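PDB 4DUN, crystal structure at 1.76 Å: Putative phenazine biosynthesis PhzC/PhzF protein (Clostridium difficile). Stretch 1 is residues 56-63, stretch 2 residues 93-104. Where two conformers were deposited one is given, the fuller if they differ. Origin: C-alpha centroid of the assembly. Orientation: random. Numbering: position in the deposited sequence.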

# COMPACT_ATOMS: atom_id res chain seq x y z
N GLY A 56 13.33 -25.81 -17.42
CA GLY A 56 12.39 -26.82 -16.94
C GLY A 56 11.61 -26.54 -15.67
O GLY A 56 10.75 -27.36 -15.32
N ASN A 57 11.86 -25.40 -14.94
CA ASN A 57 11.10 -25.12 -13.70
C ASN A 57 10.83 -23.63 -13.39
O ASN A 57 11.48 -22.74 -13.95
N TYR A 58 9.88 -23.37 -12.45
CA TYR A 58 9.60 -22.04 -11.91
C TYR A 58 9.88 -22.00 -10.43
O TYR A 58 9.29 -22.78 -9.68
N GLU A 59 10.75 -21.08 -9.99
CA GLU A 59 10.96 -20.83 -8.57
C GLU A 59 10.05 -19.71 -8.20
O GLU A 59 9.99 -18.72 -8.94
N LEU A 60 9.33 -19.84 -7.10
CA LEU A 60 8.36 -18.82 -6.68
C LEU A 60 8.63 -18.40 -5.24
O LEU A 60 8.69 -19.26 -4.36
N ARG A 61 8.82 -17.10 -5.05
CA ARG A 61 8.88 -16.47 -3.74
C ARG A 61 7.84 -15.35 -3.58
O ARG A 61 7.41 -14.80 -4.51
N TRP A 62 7.47 -15.09 -2.35
CA TRP A 62 6.54 -14.04 -2.03
C TRP A 62 7.09 -13.15 -0.94
O TRP A 62 7.64 -13.62 0.01
N PHE A 63 6.86 -11.87 -1.11
CA PHE A 63 7.29 -10.86 -0.14
C PHE A 63 6.15 -9.94 0.18
O PHE A 63 5.49 -9.43 -0.74
N LYS A 93 -1.11 -27.10 -16.51
CA LYS A 93 -0.48 -27.45 -15.23
C LYS A 93 0.72 -26.56 -14.95
O LYS A 93 1.65 -26.51 -15.77
N ILE A 94 0.69 -25.83 -13.82
CA ILE A 94 1.76 -24.93 -13.42
C ILE A 94 2.36 -25.46 -12.10
O ILE A 94 1.64 -25.58 -11.10
N ASP A 95 3.65 -25.81 -12.14
CA ASP A 95 4.40 -26.27 -10.96
C ASP A 95 5.31 -25.17 -10.49
O ASP A 95 6.06 -24.61 -11.31
N PHE A 96 5.29 -24.89 -9.18
CA PHE A 96 6.17 -23.90 -8.56
C PHE A 96 7.01 -24.53 -7.47
O PHE A 96 6.47 -25.27 -6.64
N PHE A 97 8.30 -24.19 -7.42
CA PHE A 97 9.19 -24.62 -6.35
C PHE A 97 9.36 -23.45 -5.40
O PHE A 97 9.77 -22.37 -5.81
N THR A 98 8.96 -23.66 -4.13
CA THR A 98 8.93 -22.61 -3.10
C THR A 98 9.64 -23.02 -1.81
O THR A 98 10.05 -24.17 -1.65
N GLN A 99 9.65 -22.10 -0.82
CA GLN A 99 10.19 -22.31 0.53
C GLN A 99 9.49 -23.48 1.22
O GLN A 99 10.08 -24.10 2.10
N SER A 100 8.21 -23.73 0.86
CA SER A 100 7.38 -24.79 1.46
C SER A 100 7.19 -26.00 0.54
O SER A 100 6.27 -26.80 0.74
N GLY A 101 8.07 -26.17 -0.43
CA GLY A 101 8.01 -27.31 -1.32
C GLY A 101 7.32 -27.01 -2.63
O GLY A 101 7.10 -25.85 -2.99
N LYS A 102 7.00 -28.07 -3.37
CA LYS A 102 6.38 -27.93 -4.68
C LYS A 102 4.89 -27.61 -4.56
O LYS A 102 4.18 -28.28 -3.82
N LEU A 103 4.42 -26.62 -5.33
CA LEU A 103 3.00 -26.28 -5.39
C LEU A 103 2.51 -26.45 -6.81
O LEU A 103 3.15 -25.99 -7.77
N GLU A 104 1.39 -27.14 -6.97
CA GLU A 104 0.81 -27.31 -8.30
C GLU A 104 -0.47 -26.50 -8.41
O GLU A 104 -1.25 -26.46 -7.46

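What sets the register in which the side chains meet? The first stretch runs parallel to strand 93-98 around Glu 59 and Phe 97, where Phe 97 N donates to Tyr 58 O (2.8 Å) and Leu 60 N to Phe 97 O (2.9 Å). Water replaces direct bonds beyond this pair: water 1 accepts from Tyr 58 N (2.9 Å) and donates to Asp 95 O (2.7 Å), while water 2 donates to Leu 60 O (2.7 Å) and accepts from Gln 99 N (2.8 Å).

How does Tyr 58 cover so much surface? Its m rotamer places CB 3.8 Å from Phe 96 CD1 and CD2 4.3 Å from Ile 94 CG2, while Asp 95 O lies at the ring edge.

What does Leu 60 pack against? Pointing toward the other strand with chi1 t and chi2 p, it lays CD2 over one face of the Phe 96 ring, 3.6 Å from Phe 96 CG, a CH-pi contact. Trp 62 CH2 reaches Thr 98 CG2 at 3.6 Å.

What happens around Phe 97? Its m side chain shares a sheet face with Glu 59, and its CD1 lies 4.0 Å from Asn 57 CB. Arg 61 NH1 and Gln 99 NE2, 3.2 Å apart, are both donors, not hydrogen-bonded; water 3 accepts weakly from each.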

# COMPACT_ATOMS: atom_id res chain seq x y z
CB ASN A 57 11.79 -25.76 -12.47
CG ASN A 57 13.10 -25.12 -12.04
OD1 ASN A 57 13.15 -23.95 -11.61
ND2 ASN A 57 14.17 -25.89 -12.05
CB TYR A 58 8.13 -21.57 -12.12
CG TYR A 58 7.67 -21.49 -13.54
CD1 TYR A 58 8.19 -20.54 -14.42
CD2 TYR A 58 6.64 -22.31 -14.01
CE1 TYR A 58 7.76 -20.47 -15.75
CE2 TYR A 58 6.18 -22.23 -15.32
CZ TYR A 58 6.75 -21.31 -16.19
OH TYR A 58 6.31 -21.27 -17.49
CB GLU A 59 12.41 -20.46 -8.25
CG GLU A 59 13.34 -21.65 -8.20
CD GLU A 59 14.74 -21.24 -7.79
OE1 GLU A 59 14.88 -20.29 -6.98
OE2 GLU A 59 15.70 -21.85 -8.31
CB LEU A 60 6.91 -19.35 -6.84
CG LEU A 60 5.73 -18.52 -6.24
CD1 LEU A 60 5.61 -17.13 -6.92
CD2 LEU A 60 4.39 -19.30 -6.31
CB ARG A 61 10.28 -15.91 -3.43
CG ARG A 61 11.41 -16.91 -3.50
CD ARG A 61 12.78 -16.24 -3.32
NE ARG A 61 13.93 -17.12 -3.47
CZ ARG A 61 14.63 -17.60 -2.44
NH1 ARG A 61 14.29 -17.30 -1.23
NH2 ARG A 61 15.67 -18.37 -2.63
CB TRP A 62 5.18 -14.57 -1.56
CG TRP A 62 4.65 -15.79 -2.22
CD1 TRP A 62 3.78 -15.84 -3.24
CD2 TRP A 62 4.92 -17.13 -1.87
NE1 TRP A 62 3.48 -17.10 -3.55
CE2 TRP A 62 4.19 -17.93 -2.74
CE3 TRP A 62 5.72 -17.73 -0.91
CZ2 TRP A 62 4.22 -19.28 -2.67
CZ3 TRP A 62 5.76 -19.06 -0.86
CH2 TRP A 62 5.02 -19.83 -1.73
CB PHE A 63 8.44 -10.04 -0.73
CG PHE A 63 9.77 -10.74 -0.80
CD1 PHE A 63 10.02 -11.69 -1.80
CD2 PHE A 63 10.79 -10.43 0.08
CE1 PHE A 63 11.26 -12.32 -1.88
CE2 PHE A 63 12.04 -11.05 -0.01
CZ PHE A 63 12.26 -12.00 -0.99
CB LYS A 93 -0.03 -28.93 -15.24
CG LYS A 93 -1.15 -29.95 -15.17
CD LYS A 93 -0.60 -31.31 -14.75
CE LYS A 93 -1.51 -32.46 -15.08
NZ LYS A 93 -0.94 -33.76 -14.62
CB ILE A 94 1.32 -23.44 -13.33
CG1 ILE A 94 0.66 -22.90 -14.65
CG2 ILE A 94 2.50 -22.55 -12.95
CD1 ILE A 94 -0.87 -22.83 -14.59
CB ASP A 95 5.24 -27.53 -11.27
CG ASP A 95 4.43 -28.80 -11.44
OD1 ASP A 95 3.25 -28.80 -11.06
OD2 ASP A 95 5.00 -29.81 -11.90
CB PHE A 96 5.36 -22.77 -7.93
CG PHE A 96 4.56 -21.90 -8.86
CD1 PHE A 96 5.21 -21.00 -9.71
CD2 PHE A 96 3.17 -21.89 -8.82
CE1 PHE A 96 4.47 -20.14 -10.54
CE2 PHE A 96 2.44 -21.01 -9.62
CZ PHE A 96 3.09 -20.14 -10.48
CB PHE A 97 10.51 -25.16 -6.89
CG PHE A 97 10.28 -26.50 -7.57
CD1 PHE A 97 10.09 -26.58 -8.94
CD2 PHE A 97 10.17 -27.66 -6.81
CE1 PHE A 97 9.83 -27.81 -9.56
CE2 PHE A 97 9.92 -28.89 -7.43
CZ PHE A 97 9.75 -28.96 -8.80
CB THR A 98 7.45 -22.28 -2.75
OG1 THR A 98 6.94 -23.28 -1.85
CG2 THR A 98 6.54 -22.12 -4.00
CB GLN A 99 9.99 -21.06 1.40
CG GLN A 99 10.83 -19.85 0.98
CD GLN A 99 12.24 -19.91 1.48
OE1 GLN A 99 12.71 -20.92 2.03
NE2 GLN A 99 12.96 -18.81 1.31
CB SER A 100 6.02 -24.22 1.86
OG SER A 100 6.23 -23.30 2.92
CB LYS A 102 6.59 -29.21 -5.50
CG LYS A 102 6.04 -29.12 -6.93
CD LYS A 102 6.49 -30.29 -7.82
CE LYS A 102 5.71 -31.56 -7.66
NZ LYS A 102 5.95 -32.46 -8.82
CB LEU A 103 2.70 -24.85 -4.90
CG LEU A 103 3.18 -24.44 -3.51
CD1 LEU A 103 2.96 -22.96 -3.32
CD2 LEU A 103 2.47 -25.23 -2.41
CB GLU A 104 0.54 -28.78 -8.63
CG GLU A 104 0.07 -28.99 -10.06
CD GLU A 104 0.19 -30.39 -10.60
OE1 GLU A 104 -0.85 -31.08 -10.68
OE2 GLU A 104 1.32 -30.80 -10.95
O HOH W 1 8.28 -25.74 -12.36
O HOH W 2 9.22 -19.49 -1.76
O HOH W 3 14.92 -16.81 1.76